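Local coordinates for protein involved in catabolism of external DNA (Legionella pneumophila subsp. pneumophila, PDB 2OO3), which probably transfers a methyl group from S-adenosyl-L-methionine to N6 of one adenine, at position 2030, of 23S ribosomal RNA, at residues G12-V17 with T236-W241; E41-R46 with I165-E170. One frame throughout, in Å; residues are numbered along the deposited sequence.

Interaction 1 of 2, residues G12-V17 with T236-W241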
ATOM      1  N   GLY A  12       5.712  -1.438 -10.201  1.00 11.78           N
ATOM      2  CA  GLY A  12       4.561  -1.789 -11.016  1.00 10.56           C
ATOM      3  C   GLY A  12       4.333  -3.283 -11.140  1.00 10.05           C
ATOM      4  O   GLY A  12       3.515  -3.697 -11.973  1.00  9.77           O
ATOM      5  N   ASN A  13       5.032  -4.097 -10.325  1.00  8.75           N
ATOM      6  CA  ASN A  13       4.755  -5.553 -10.298  1.00  8.90           C
ATOM      7  C   ASN A  13       3.357  -5.843  -9.697  1.00  8.97           C
ATOM      8  O   ASN A  13       2.645  -4.904  -9.279  1.00  8.27           O
ATOM      9  CB  ASN A  13       5.889  -6.361  -9.613  1.00  9.02           C
ATOM     10  CG  ASN A  13       5.946  -6.158  -8.088  1.00 12.80           C
ATOM     11  OD1 ASN A  13       5.273  -5.308  -7.544  1.00 13.31           O
ATOM     12  ND2 ASN A  13       6.761  -6.968  -7.400  1.00 16.81           N
ATOM     13  N   PHE A  14       2.951  -7.120  -9.665  1.00  7.68           N
ATOM     14  CA  PHE A  14       1.608  -7.460  -9.209  1.00  7.38           C
ATOM     15  C   PHE A  14       1.344  -6.977  -7.782  1.00  6.33           C
ATOM     16  O   PHE A  14       0.200  -6.607  -7.442  1.00  6.78           O
ATOM     17  CB  PHE A  14       1.336  -8.983  -9.356  1.00  7.73           C
ATOM     18  CG  PHE A  14       1.926  -9.809  -8.247  1.00  8.25           C
ATOM     19  CD1 PHE A  14       1.146 -10.192  -7.178  1.00 10.40           C
ATOM     20  CD2 PHE A  14       3.271 -10.145  -8.248  1.00 10.00           C
ATOM     21  CE1 PHE A  14       1.671 -10.955  -6.136  1.00 12.39           C
ATOM     22  CE2 PHE A  14       3.815 -10.917  -7.200  1.00  9.78           C
ATOM     23  CZ  PHE A  14       3.013 -11.304  -6.147  1.00  8.88           C
ATOM     24  N   ALA A  15       2.379  -6.960  -6.945  1.00  5.48           N
ATOM     25  CA  ALA A  15       2.245  -6.540  -5.549  1.00  5.47           C
ATOM     26  C   ALA A  15       1.993  -5.053  -5.439  1.00  6.34           C
ATOM     27  O   ALA A  15       1.170  -4.619  -4.623  1.00  6.96           O
ATOM     28  CB  ALA A  15       3.501  -6.889  -4.777  1.00  6.11           C
ATOM     29  N   ASP A  16       2.714  -4.263  -6.240  1.00  6.57           N
ATOM     30  CA  ASP A  16       2.409  -2.828  -6.355  1.00  6.89           C
ATOM     31  C   ASP A  16       0.966  -2.594  -6.757  1.00  5.88           C
ATOM     32  O   ASP A  16       0.302  -1.725  -6.234  1.00  4.66           O
ATOM     33  CB  ASP A  16       3.329  -2.149  -7.370  1.00  7.22           C
ATOM     34  CG  ASP A  16       4.614  -1.598  -6.722  1.00 10.98           C
ATOM     35  OD1 ASP A  16       4.788  -1.750  -5.484  1.00 12.60           O
ATOM     36  OD2 ASP A  16       5.443  -1.009  -7.469  1.00 12.94           O
ATOM     37  N   VAL A  17       0.474  -3.367  -7.713  1.00  6.07           N
ATOM     38  CA  VAL A  17      -0.876  -3.140  -8.197  1.00  5.54           C
ATOM     39  C   VAL A  17      -1.894  -3.308  -7.066  1.00  6.19           C
ATOM     40  O   VAL A  17      -2.704  -2.387  -6.789  1.00  5.31           O
ATOM     41  CB  VAL A  17      -1.233  -4.064  -9.395  1.00  5.89           C
ATOM     42  CG1 VAL A  17      -2.739  -3.916  -9.753  1.00  4.35           C
ATOM     43  CG2 VAL A  17      -0.369  -3.708 -10.593  1.00  3.63           C
ATOM     44  N   THR A 236       5.672 -15.474  -4.298  1.00  9.96           N
ATOM     45  CA  THR A 236       4.614 -16.138  -5.079  1.00 10.37           C
ATOM     46  C   THR A 236       3.254 -15.497  -4.826  1.00 10.13           C
ATOM     47  O   THR A 236       2.246 -15.847  -5.465  1.00 10.01           O
ATOM     48  CB  THR A 236       4.515 -17.597  -4.664  1.00  9.86           C
ATOM     49  OG1 THR A 236       4.370 -17.629  -3.237  1.00 10.18           O
ATOM     50  CG2 THR A 236       5.804 -18.328  -5.077  1.00 11.68           C
ATOM     51  N   GLY A 237       3.223 -14.576  -3.869  1.00  9.35           N
ATOM     52  CA  GLY A 237       1.963 -13.913  -3.529  1.00  8.59           C
ATOM     53  C   GLY A 237       2.280 -12.820  -2.559  1.00  8.77           C
ATOM     54  O   GLY A 237       3.442 -12.649  -2.151  1.00  9.08           O
ATOM     55  N   CYS A 238       1.252 -12.085  -2.150  1.00  8.55           N
ATOM     56  CA  CYS A 238       1.474 -11.041  -1.151  1.00  8.58           C
ATOM     57  C   CYS A 238       0.150 -10.705  -0.490  1.00  7.69           C
ATOM     58  O   CYS A 238      -0.911 -11.196  -0.910  1.00  7.94           O
ATOM     59  CB  CYS A 238       2.061  -9.795  -1.853  1.00  7.70           C
ATOM     60  SG  CYS A 238       0.855  -8.944  -2.882  1.00  9.79           S
ATOM     61  N   GLY A 239       0.188  -9.860   0.524  1.00  6.18           N
ATOM     62  CA  GLY A 239      -1.060  -9.498   1.198  1.00  5.76           C
ATOM     63  C   GLY A 239      -1.004  -8.158   1.855  1.00  5.69           C
ATOM     64  O   GLY A 239       0.062  -7.508   1.869  1.00  4.77           O
ATOM     65  N   LEU A 240      -2.153  -7.714   2.356  1.00  5.57           N
ATOM     66  CA  LEU A 240      -2.181  -6.541   3.263  1.00  6.14           C
ATOM     67  C   LEU A 240      -3.035  -6.833   4.493  1.00  5.91           C
ATOM     68  O   LEU A 240      -4.034  -7.546   4.416  1.00  6.01           O
ATOM     69  CB  LEU A 240      -2.629  -5.241   2.550  1.00  5.71           C
ATOM     70  CG  LEU A 240      -1.750  -4.820   1.351  1.00  5.93           C
ATOM     71  CD1 LEU A 240      -2.403  -5.203   0.011  1.00  5.81           C
ATOM     72  CD2 LEU A 240      -1.492  -3.330   1.369  1.00  7.93           C
ATOM     73  N   TRP A 241      -2.581  -6.318   5.627  1.00  5.10           N
ATOM     74  CA  TRP A 241      -3.270  -6.448   6.891  1.00  4.94           C
ATOM     75  C   TRP A 241      -3.732  -5.048   7.281  1.00  5.25           C
ATOM     76  O   TRP A 241      -2.916  -4.125   7.348  1.00  4.16           O
ATOM     77  CB  TRP A 241      -2.323  -7.031   7.951  1.00  5.35           C
ATOM     78  CG  TRP A 241      -3.069  -7.324   9.234  1.00  5.45           C
ATOM     79  CD1 TRP A 241      -3.522  -6.419  10.146  1.00  8.21           C
ATOM     80  CD2 TRP A 241      -3.467  -8.604   9.704  1.00  6.95           C
ATOM     81  NE1 TRP A 241      -4.175  -7.058  11.177  1.00  6.76           N
ATOM     82  CE2 TRP A 241      -4.161  -8.405  10.922  1.00  7.95           C
ATOM     83  CE3 TRP A 241      -3.308  -9.915   9.214  1.00  9.01           C
ATOM     84  CZ2 TRP A 241      -4.703  -9.472  11.668  1.00  8.52           C
ATOM     85  CZ3 TRP A 241      -3.850 -10.992   9.973  1.00  8.76           C
ATOM     86  CH2 TRP A 241      -4.550 -10.748  11.167  1.00  7.71           C
TER
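The chain leading into strand 237-243 meets the ring of Phe-14 first at Thr-236, whose carbonyl carbon is loosely approached by CZ. At Gly-237, which contributes its backbone, the fit is closer: its CA lies at the edge of the Phe-14 ring, near the ring plane and 3.8 Å from CZ. Cys-238 turns its CB toward the helix; chi1 of 71° puts SG between its own backbone N and carbonyl carbon, and there it meets Phe-14 and Ala-15. SG is 3.9 Å from Phe-14 CE1 and 3.8 Å from Ala-15 CB. Relative to the Phe-14 ring the sulfur sits obliquely, 4.9 Å from the centroid and 51° off the normal, a Cys sulfur-aromatic contact. Trp-197 of the adjoining strand 193-200 touches both Ala-15 and Cys-238, while Leu-225 of strand 220-226 touches Phe-14. The helix start is fixed locally: Asn-13 OD1 accepts from Asp-16 N (3.1 Å, 168° at the hydrogen), and Gly-12 N donates to Asp-16 OD2 at 2.8 Å. The contact thus lays the first turn of an N-capped helix, 14-30, against the antiparallel part of the mixed sheet, an alpha-on-beta packing within a Rossmann-like methyltransferase fold.

Interaction 2 of 2, residues E41-R46 with I165-E170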
ATOM      1  N   GLU A  41       3.655   7.623   5.839  1.00  6.93           N
ATOM      2  CA  GLU A  41       4.319   6.495   5.210  1.00  8.44           C
ATOM      3  C   GLU A  41       5.635   6.213   5.866  1.00  8.64           C
ATOM      4  O   GLU A  41       6.473   7.105   5.999  1.00  9.98           O
ATOM      5  CB  GLU A  41       4.555   6.713   3.716  1.00  8.97           C
ATOM      6  CG  GLU A  41       3.336   6.540   2.851  1.00 11.45           C
ATOM      7  CD  GLU A  41       3.672   6.753   1.375  1.00 13.84           C
ATOM      8  OE1 GLU A  41       2.796   7.144   0.575  1.00 10.89           O
ATOM      9  OE2 GLU A  41       4.849   6.540   1.035  1.00 17.67           O
ATOM     10  N   THR A  42       5.842   4.954   6.246  1.00  8.22           N
ATOM     11  CA  THR A  42       7.083   4.537   6.920  1.00  7.82           C
ATOM     12  C   THR A  42       8.219   4.252   5.901  1.00  6.87           C
ATOM     13  O   THR A  42       9.394   4.374   6.219  1.00  6.25           O
ATOM     14  CB  THR A  42       6.819   3.247   7.777  1.00  8.26           C
ATOM     15  OG1 THR A  42       6.096   2.305   6.972  1.00  8.37           O
ATOM     16  CG2 THR A  42       5.940   3.528   9.017  1.00  9.48           C
ATOM     17  N   HIS A  43       7.876   3.849   4.681  1.00  7.32           N
ATOM     18  CA  HIS A  43       8.884   3.468   3.679  1.00  5.82           C
ATOM     19  C   HIS A  43       8.448   4.091   2.339  1.00  7.62           C
ATOM     20  O   HIS A  43       7.854   3.385   1.481  1.00  8.11           O
ATOM     21  CB  HIS A  43       8.950   1.940   3.481  1.00  7.03           C
ATOM     22  CG  HIS A  43       9.307   1.138   4.698  1.00  6.43           C
ATOM     23  ND1 HIS A  43       8.406   0.864   5.704  1.00  9.21           N
ATOM     24  CD2 HIS A  43      10.449   0.483   5.030  1.00  9.35           C
ATOM     25  CE1 HIS A  43       8.987   0.103   6.624  1.00  9.86           C
ATOM     26  NE2 HIS A  43      10.230  -0.134   6.245  1.00 10.15           N
ATOM     27  N   SER A  44       8.703   5.383   2.135  1.00  6.27           N
ATOM     28  CA  SER A  44       8.168   6.077   0.961  1.00  8.24           C
ATOM     29  C   SER A  44       8.858   5.817  -0.388  1.00  9.25           C
ATOM     30  O   SER A  44       8.261   6.061  -1.441  1.00 11.18           O
ATOM     31  CB  SER A  44       8.120   7.585   1.220  1.00  7.34           C
ATOM     32  OG  SER A  44       7.388   7.824   2.397  1.00  8.52           O
ATOM     33  N   GLY A  45      10.111   5.377  -0.360  1.00  9.24           N
ATOM     34  CA  GLY A  45      10.888   5.169  -1.574  1.00  9.92           C
ATOM     35  C   GLY A  45      11.136   6.471  -2.330  1.00 10.68           C
ATOM     36  O   GLY A  45      11.147   7.545  -1.745  1.00 12.55           O
ATOM     37  N   ARG A  46      11.326   6.405  -3.638  1.00 10.12           N
ATOM     38  CA  ARG A  46      11.668   7.618  -4.380  1.00  9.71           C
ATOM     39  C   ARG A  46      10.436   8.330  -4.934  1.00  9.74           C
ATOM     40  O   ARG A  46      10.542   9.457  -5.422  1.00 11.06           O
ATOM     41  CB  ARG A  46      12.669   7.305  -5.485  1.00 10.42           C
ATOM     42  CG  ARG A  46      12.149   6.347  -6.508  1.00 10.35           C
ATOM     43  CD  ARG A  46      13.129   6.161  -7.666  1.00 16.90           C
ATOM     44  NE  ARG A  46      14.443   5.685  -7.234  1.00 23.19           N
ATOM     45  CZ  ARG A  46      15.533   5.717  -8.002  1.00 27.44           C
ATOM     46  NH1 ARG A  46      15.465   6.211  -9.243  1.00 27.16           N
ATOM     47  NH2 ARG A  46      16.691   5.265  -7.531  1.00 27.11           N
ATOM     48  N   ILE A 165       2.225   1.271   5.614  1.00  6.02           N
ATOM     49  CA  ILE A 165       3.516   0.646   5.898  1.00  5.92           C
ATOM     50  C   ILE A 165       3.910  -0.346   4.822  1.00  5.37           C
ATOM     51  O   ILE A 165       3.270  -1.395   4.670  1.00  4.49           O
ATOM     52  CB  ILE A 165       3.445  -0.054   7.281  1.00  6.69           C
ATOM     53  CG1 ILE A 165       3.030   0.980   8.346  1.00  7.34           C
ATOM     54  CG2 ILE A 165       4.795  -0.664   7.626  1.00  5.72           C
ATOM     55  CD1 ILE A 165       2.534   0.414   9.645  1.00 10.19           C
ATOM     56  N   ASP A 166       4.958  -0.014   4.065  1.00  6.11           N
ATOM     57  CA  ASP A 166       5.370  -0.840   2.930  1.00  6.33           C
ATOM     58  C   ASP A 166       6.830  -1.300   3.050  1.00  6.35           C
ATOM     59  O   ASP A 166       7.675  -0.854   2.293  1.00  6.43           O
ATOM     60  CB  ASP A 166       5.108  -0.072   1.627  1.00  7.35           C
ATOM     61  CG  ASP A 166       5.343  -0.905   0.376  1.00 10.25           C
ATOM     62  OD1 ASP A 166       5.356  -2.177   0.450  1.00 10.28           O
ATOM     63  OD2 ASP A 166       5.524  -0.258  -0.687  1.00 11.89           O
ATOM     64  N   PRO A 167       7.126  -2.230   3.983  1.00  6.77           N
ATOM     65  CA  PRO A 167       8.530  -2.650   4.177  1.00  7.07           C
ATOM     66  C   PRO A 167       9.048  -3.473   3.022  1.00  7.97           C
ATOM     67  O   PRO A 167       8.241  -4.068   2.302  1.00  7.89           O
ATOM     68  CB  PRO A 167       8.484  -3.522   5.455  1.00  7.04           C
ATOM     69  CG  PRO A 167       7.086  -3.299   6.048  1.00  6.37           C
ATOM     70  CD  PRO A 167       6.207  -2.949   4.888  1.00  5.59           C
ATOM     71  N   SER A 168      10.377  -3.492   2.839  1.00  8.26           N
ATOM     72  CA  SER A 168      11.009  -4.396   1.863  1.00 10.07           C
ATOM     73  C   SER A 168      11.155  -5.855   2.342  1.00 10.08           C
ATOM     74  O   SER A 168      11.204  -6.763   1.506  1.00  9.57           O
ATOM     75  CB  SER A 168      12.381  -3.861   1.449  1.00 10.21           C
ATOM     76  OG  SER A 168      13.343  -4.057   2.487  1.00 13.21           O
ATOM     77  N   TYR A 169      11.215  -6.074   3.665  1.00  9.70           N
ATOM     78  CA  TYR A 169      11.519  -7.392   4.243  1.00 10.83           C
ATOM     79  C   TYR A 169      12.826  -8.005   3.664  1.00 12.70           C
ATOM     80  O   TYR A 169      12.915  -9.223   3.506  1.00 11.69           O
ATOM     81  CB  TYR A 169      10.362  -8.391   4.083  1.00  9.26           C
ATOM     82  CG  TYR A 169       9.066  -7.893   4.660  1.00  7.90           C
ATOM     83  CD1 TYR A 169       8.728  -8.132   5.993  1.00  6.73           C
ATOM     84  CD2 TYR A 169       8.221  -7.115   3.885  1.00  7.06           C
ATOM     85  CE1 TYR A 169       7.542  -7.629   6.543  1.00  6.79           C
ATOM     86  CE2 TYR A 169       7.033  -6.618   4.403  1.00  5.03           C
ATOM     87  CZ  TYR A 169       6.708  -6.863   5.725  1.00  4.25           C
ATOM     88  OH  TYR A 169       5.526  -6.385   6.181  1.00  5.81           O
ATOM     89  N   GLU A 170      13.798  -7.155   3.305  1.00 14.06           N
ATOM     90  CA  GLU A 170      15.127  -7.649   2.938  1.00 17.26           C
ATOM     91  C   GLU A 170      15.846  -8.308   4.145  1.00 15.63           C
ATOM     92  O   GLU A 170      16.695  -9.167   3.934  1.00 15.85           O
ATOM     93  CB  GLU A 170      16.006  -6.576   2.245  1.00 17.12           C
ATOM     94  CG  GLU A 170      16.327  -5.344   3.107  1.00 21.92           C
ATOM     95  CD  GLU A 170      17.339  -4.374   2.450  1.00 24.32           C
ATOM     96  OE1 GLU A 170      17.238  -4.101   1.219  1.00 32.10           O
ATOM     97  OE2 GLU A 170      18.241  -3.883   3.177  1.00 33.29           O
TER
HETATM   98  O   HOH W   1       5.168   2.881   3.686  1.00  9.29           O
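Water 1 joins the two loops by accepting from both backbones, from His-43 N at 3.0 Å and from Asp-166 N at 2.9 Å. Beside it, Thr-42 OG1 and His-43 ND1 are hydrogen-bonded at 3.0 Å, with the donor left open; this bond helps fix the rotation of the imidazole. The same hydroxyl oxygen presses on Ile-165, 3.2 Å from its CA and 3.3 Å from its CG2, while the CG2 methyl of Thr-42 lies against Ile-165 CG1. The His-43 ring lies over Pro-167, whose CA stands 3.6 Å from the ring centroid and only 6° off the normal, a CH-pi contact over the centre of one face. Pro-167 CB and CG approach the CE1 corner, and His-43 CB rests 3.3 Å from Asp-166 O. Asp-166 OD1 is taken up by a salt bridge to Lys-19. Residues Asp-166 to Tyr-169 read Asp-Pro-Ser-Tyr, consistent with the (D/N)PP(Y/F) motif IV of N6-adenine methyltransferases. The loops follow the C-terminal ends of parallel strands 38-41 and 161-165, where this fold places its cofactor and catalytic residues. His-43 and Asp-166 are predicted to bind S-adenosyl-L-methionine, and Asp-166 probably serves as proton acceptor; the shared water and the CH-pi contact of Pro-167 with the imidazole would keep these two residues in a set relation.

Both contacts are built around one eight-stranded mixed sheet, interaction 1 on strand 237-243 and interaction 2 just beyond strands 38-41 and 161-165. Their centres are 13 Å apart and their nearest atoms about 5 Å apart, without touching. Along the chain both segments of interaction 2 fall between those of interaction 1: 12-17 comes first, then 41-46, 165-170 and finally 236-241. Across the sheet, strands 38-41 and 161-165 are neighbours in the parallel half, and strand 193-200 separates 161-165 from 237-243. Trp-197 on that strand also reaches Asp-166, and Lys-19 of helix 14-30, already bound to Asp-166, is also bridged to Asp-16. The N-terminal helix is thereby tied to the predicted catalytic loop.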